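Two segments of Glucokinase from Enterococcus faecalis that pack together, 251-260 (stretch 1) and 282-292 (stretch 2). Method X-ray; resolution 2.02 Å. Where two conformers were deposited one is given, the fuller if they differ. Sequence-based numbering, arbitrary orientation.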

# COMPACT_ATOMS: atom_id res chain seq x y z
N GLY B 251 -1.70 -8.63 -13.57
CA GLY B 251 -0.94 -7.43 -13.94
C GLY B 251 -1.57 -6.10 -13.49
O GLY B 251 -0.86 -5.18 -13.09
N LEU B 252 -2.89 -5.98 -13.56
CA LEU B 252 -3.57 -4.78 -13.10
C LEU B 252 -3.40 -4.61 -11.61
O LEU B 252 -3.11 -3.53 -11.13
CB LEU B 252 -5.05 -4.83 -13.43
CG LEU B 252 -5.98 -3.68 -13.04
CD1 LEU B 252 -5.60 -2.35 -13.63
CD2 LEU B 252 -7.38 -4.12 -13.55
N ALA B 253 -3.61 -5.70 -10.88
CA ALA B 253 -3.63 -5.63 -9.44
C ALA B 253 -2.21 -5.42 -8.96
O ALA B 253 -2.00 -4.56 -8.15
CB ALA B 253 -4.25 -6.90 -8.85
N THR B 254 -1.22 -6.15 -9.49
CA THR B 254 0.17 -5.98 -9.04
C THR B 254 0.68 -4.63 -9.53
O THR B 254 1.46 -4.00 -8.88
CB THR B 254 1.12 -7.09 -9.50
OG1 THR B 254 1.01 -7.25 -10.92
CG2 THR B 254 0.74 -8.42 -8.83
N GLY B 255 0.21 -4.21 -10.68
CA GLY B 255 0.63 -2.92 -11.22
C GLY B 255 0.23 -1.78 -10.29
O GLY B 255 1.01 -0.84 -10.06
N ASN B 256 -1.01 -1.84 -9.80
CA ASN B 256 -1.52 -0.74 -9.01
C ASN B 256 -0.87 -0.77 -7.66
O ASN B 256 -0.72 0.28 -7.02
CB ASN B 256 -3.07 -0.77 -8.94
CG ASN B 256 -3.74 -0.05 -10.11
OD1 ASN B 256 -4.92 -0.28 -10.42
ND2 ASN B 256 -3.00 0.82 -10.77
N LEU B 257 -0.50 -1.97 -7.19
CA LEU B 257 0.40 -2.08 -6.04
C LEU B 257 1.77 -1.44 -6.31
O LEU B 257 2.37 -0.78 -5.44
CB LEU B 257 0.58 -3.55 -5.65
CG LEU B 257 -0.64 -4.25 -5.00
CD1 LEU B 257 -0.33 -5.73 -4.88
CD2 LEU B 257 -0.85 -3.73 -3.65
N GLY B 258 2.31 -1.64 -7.51
CA GLY B 258 3.55 -0.98 -7.83
C GLY B 258 3.40 0.54 -7.88
O GLY B 258 4.25 1.29 -7.31
N ASN B 259 2.34 1.01 -8.53
CA ASN B 259 2.05 2.44 -8.62
C ASN B 259 1.88 3.13 -7.26
O ASN B 259 2.20 4.29 -7.10
CB ASN B 259 0.79 2.67 -9.43
CG ASN B 259 0.96 2.32 -10.92
OD1 ASN B 259 2.04 2.48 -11.51
ND2 ASN B 259 -0.11 1.78 -11.51
N THR B 260 1.36 2.42 -6.28
CA THR B 260 1.06 3.00 -4.96
C THR B 260 2.23 2.82 -3.98
O THR B 260 2.44 3.67 -3.12
CB THR B 260 -0.10 2.23 -4.33
OG1 THR B 260 -1.25 2.41 -5.13
CG2 THR B 260 -0.39 2.71 -2.87
N ARG B 282 4.07 -13.35 -18.10
CA ARG B 282 2.81 -12.80 -18.55
C ARG B 282 2.32 -11.83 -17.50
O ARG B 282 1.71 -10.81 -17.82
CB ARG B 282 1.85 -13.94 -18.93
CG ARG B 282 2.13 -14.41 -20.37
CD ARG B 282 2.13 -15.90 -20.60
NE ARG B 282 3.40 -16.32 -21.24
CZ ARG B 282 3.63 -16.34 -22.55
NH1 ARG B 282 4.81 -16.72 -23.03
NH2 ARG B 282 2.67 -15.98 -23.40
N VAL B 283 2.64 -12.11 -16.25
CA VAL B 283 2.31 -11.16 -15.21
C VAL B 283 3.10 -9.87 -15.45
O VAL B 283 2.50 -8.75 -15.50
CB VAL B 283 2.42 -11.72 -13.79
CG1 VAL B 283 2.06 -10.59 -12.81
CG2 VAL B 283 1.42 -12.86 -13.64
N GLU B 284 4.42 -10.03 -15.60
CA GLU B 284 5.33 -8.90 -15.81
C GLU B 284 4.89 -8.06 -17.02
O GLU B 284 4.87 -6.82 -16.96
CB GLU B 284 6.78 -9.39 -16.00
CG GLU B 284 7.75 -8.26 -16.25
CD GLU B 284 9.08 -8.74 -16.76
OE1 GLU B 284 9.23 -8.81 -18.02
OE2 GLU B 284 9.97 -8.99 -15.90
N LYS B 285 4.49 -8.73 -18.08
CA LYS B 285 4.04 -8.04 -19.29
C LYS B 285 2.84 -7.07 -19.08
O LYS B 285 2.83 -5.94 -19.57
CB LYS B 285 3.71 -9.06 -20.37
CG LYS B 285 2.99 -8.38 -21.55
CD LYS B 285 2.26 -9.29 -22.52
CE LYS B 285 1.82 -8.38 -23.68
NZ LYS B 285 1.27 -9.04 -24.90
N TYR B 286 1.83 -7.50 -18.34
CA TYR B 286 0.72 -6.63 -18.01
C TYR B 286 1.02 -5.62 -16.90
O TYR B 286 0.55 -4.51 -16.94
CB TYR B 286 -0.54 -7.45 -17.72
CG TYR B 286 -1.15 -8.10 -18.97
CD1 TYR B 286 -1.80 -7.31 -19.90
CD2 TYR B 286 -1.07 -9.47 -19.20
CE1 TYR B 286 -2.37 -7.85 -21.05
CE2 TYR B 286 -1.64 -10.04 -20.36
CZ TYR B 286 -2.29 -9.21 -21.27
OH TYR B 286 -2.87 -9.68 -22.44
N PHE B 287 1.76 -6.04 -15.88
CA PHE B 287 2.35 -5.11 -14.91
C PHE B 287 3.01 -3.89 -15.61
O PHE B 287 2.82 -2.77 -15.20
CB PHE B 287 3.42 -5.82 -14.08
CG PHE B 287 4.09 -4.92 -13.08
CD1 PHE B 287 3.49 -4.68 -11.83
CD2 PHE B 287 5.31 -4.33 -13.36
CE1 PHE B 287 4.11 -3.87 -10.86
CE2 PHE B 287 5.93 -3.47 -12.40
CZ PHE B 287 5.32 -3.25 -11.17
N GLN B 288 3.83 -4.17 -16.62
CA GLN B 288 4.47 -3.14 -17.43
C GLN B 288 3.44 -2.18 -18.11
O GLN B 288 3.66 -0.95 -18.11
CB GLN B 288 5.42 -3.77 -18.46
CG GLN B 288 6.71 -4.39 -17.88
CD GLN B 288 7.66 -3.35 -17.26
OE1 GLN B 288 8.13 -3.51 -16.13
NE2 GLN B 288 7.85 -2.24 -17.95
N GLU B 289 2.35 -2.72 -18.69
CA GLU B 289 1.27 -1.87 -19.28
C GLU B 289 0.72 -0.91 -18.22
O GLU B 289 0.51 0.27 -18.48
CB GLU B 289 0.08 -2.66 -19.88
CG GLU B 289 -0.94 -1.74 -20.62
CD GLU B 289 -2.38 -2.27 -20.76
OE1 GLU B 289 -2.90 -2.40 -21.87
OE2 GLU B 289 -3.04 -2.53 -19.77
N PHE B 290 0.48 -1.44 -17.04
CA PHE B 290 -0.32 -0.72 -16.06
C PHE B 290 0.47 0.18 -15.09
O PHE B 290 -0.11 0.77 -14.17
CB PHE B 290 -1.24 -1.72 -15.32
CG PHE B 290 -2.31 -2.31 -16.19
CD1 PHE B 290 -3.11 -1.49 -16.99
CD2 PHE B 290 -2.51 -3.66 -16.23
CE1 PHE B 290 -4.09 -2.04 -17.82
CE2 PHE B 290 -3.51 -4.23 -17.07
CZ PHE B 290 -4.29 -3.42 -17.85
N THR B 291 1.76 0.33 -15.30
CA THR B 291 2.59 1.09 -14.33
C THR B 291 3.20 2.35 -14.97
O THR B 291 3.48 2.38 -16.17
CB THR B 291 3.69 0.19 -13.63
OG1 THR B 291 4.43 -0.58 -14.61
CG2 THR B 291 3.03 -0.77 -12.60
N PHE B 292 3.37 3.39 -14.16
CA PHE B 292 4.01 4.60 -14.66
C PHE B 292 5.53 4.40 -14.80
O PHE B 292 6.08 3.51 -14.21
CB PHE B 292 3.53 5.90 -13.95
CG PHE B 292 3.91 6.02 -12.51
CD1 PHE B 292 3.02 5.65 -11.51
CD2 PHE B 292 5.11 6.57 -12.15
CE1 PHE B 292 3.36 5.79 -10.16
CE2 PHE B 292 5.47 6.71 -10.82
CZ PHE B 292 4.60 6.32 -9.83

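The two stretches pack as helix against helix, followed by a turn that the first helix clasps with one side chain. The axes of helices 251-260 and 282-289 approach to 7.6 Å and cross at -54°, and the pairing buries 520 Å² summed over both sides. So close an approach depends on glycine. At the tightest point the CA atoms of Gly-251 and Phe-287 lie 4.1 Å apart, and Gly-251 CA is 3.6 Å from Phe-287 N and 3.8 Å from Tyr-286 CB. A CB built ideally on Gly-251 would point toward the second stretch and fall 2.3 Å from Tyr-286 CB and 2.9 Å from Phe-287 N, both clashes.

Gly-255 and Gly-258 extend this smooth surface. An ideal CB on Gly-255 would be tight against Phe-290 CB, at 3.1 Å, and would clash with Gly-251 O, at 2.7 Å; the bare Gly-258 makes room for the Phe-287 ring. With chi1 at 179° (t) and chi2 at 83°, Phe-287 starts from a CB directed sideways yet brings the end of its ring nearer the first helix. Phe-287 CD1 reaches 3.4 Å from Gly-255 CA, while Phe-287 CE1 lies 3.3 Å from Thr-254 O, which sits at the ring edge near its plane. Gly-258 CA is also at the edge, 4.2 Å from Phe-287 CE1; an ideal CB on Gly-258 would come within 2.9 Å of that same Phe-287 CE1 atom. Thr-254, in the p rotamer (chi1 53°), has its CB toward the second stretch and its OG1 4.0 Å from Val-283 CG1 and 3.7 Å from Phe-287 CD1. These are contacts with carbon; the hydroxyl finds its hydrogen bond with a residue flanking one of the stretches.

Phe-290, the first residue to leave helical phi/psi after the second helix (-91/6), points its CB toward the first stretch. Its m rotamer (chi1 -68°) and chi2 of -49° set one ring face beneath Leu-252, whose t,p conformation (180°, 59°) carries CD1 over that face: Leu-252 CD1 is 4.1 Å from the centroid of the Phe-290 ring and only 8° off its normal, a CH-pi contact. Gly-251 C lies at the edge of the same ring, 3.8 Å from Phe-290 CD2.

Asn-259, within the first helix, supplies the polar fastening. Its CB is directed sideways, but chi1 of -68° (m) and chi2 of -34° bring the amide to the turn, where it uses both functions. Asn-259 ND2 donates to Phe-290 O at 2.8 Å, with an N-H...acceptor angle of 172°, and Asn-259 OD1 accepts from Phe-292 N at 3.1 Å and 155°. An amide suits this buried place because it offers a donor and an acceptor to two backbone groups flanking Thr-291.

Thr-291 adopts p (chi1 49°), which lets its OG1 donate to Phe-287 O within its own stretch at 2.8 Å, while its methyl carbon CG2 sits 3.2 Å from Gly-255 O. Phe-292, also p (chi1 67°), turns its ring end nearer the first helix, so that Phe-292 CD1 comes 3.3 Å from Asn-259 OD1 and helps cover the buried amide.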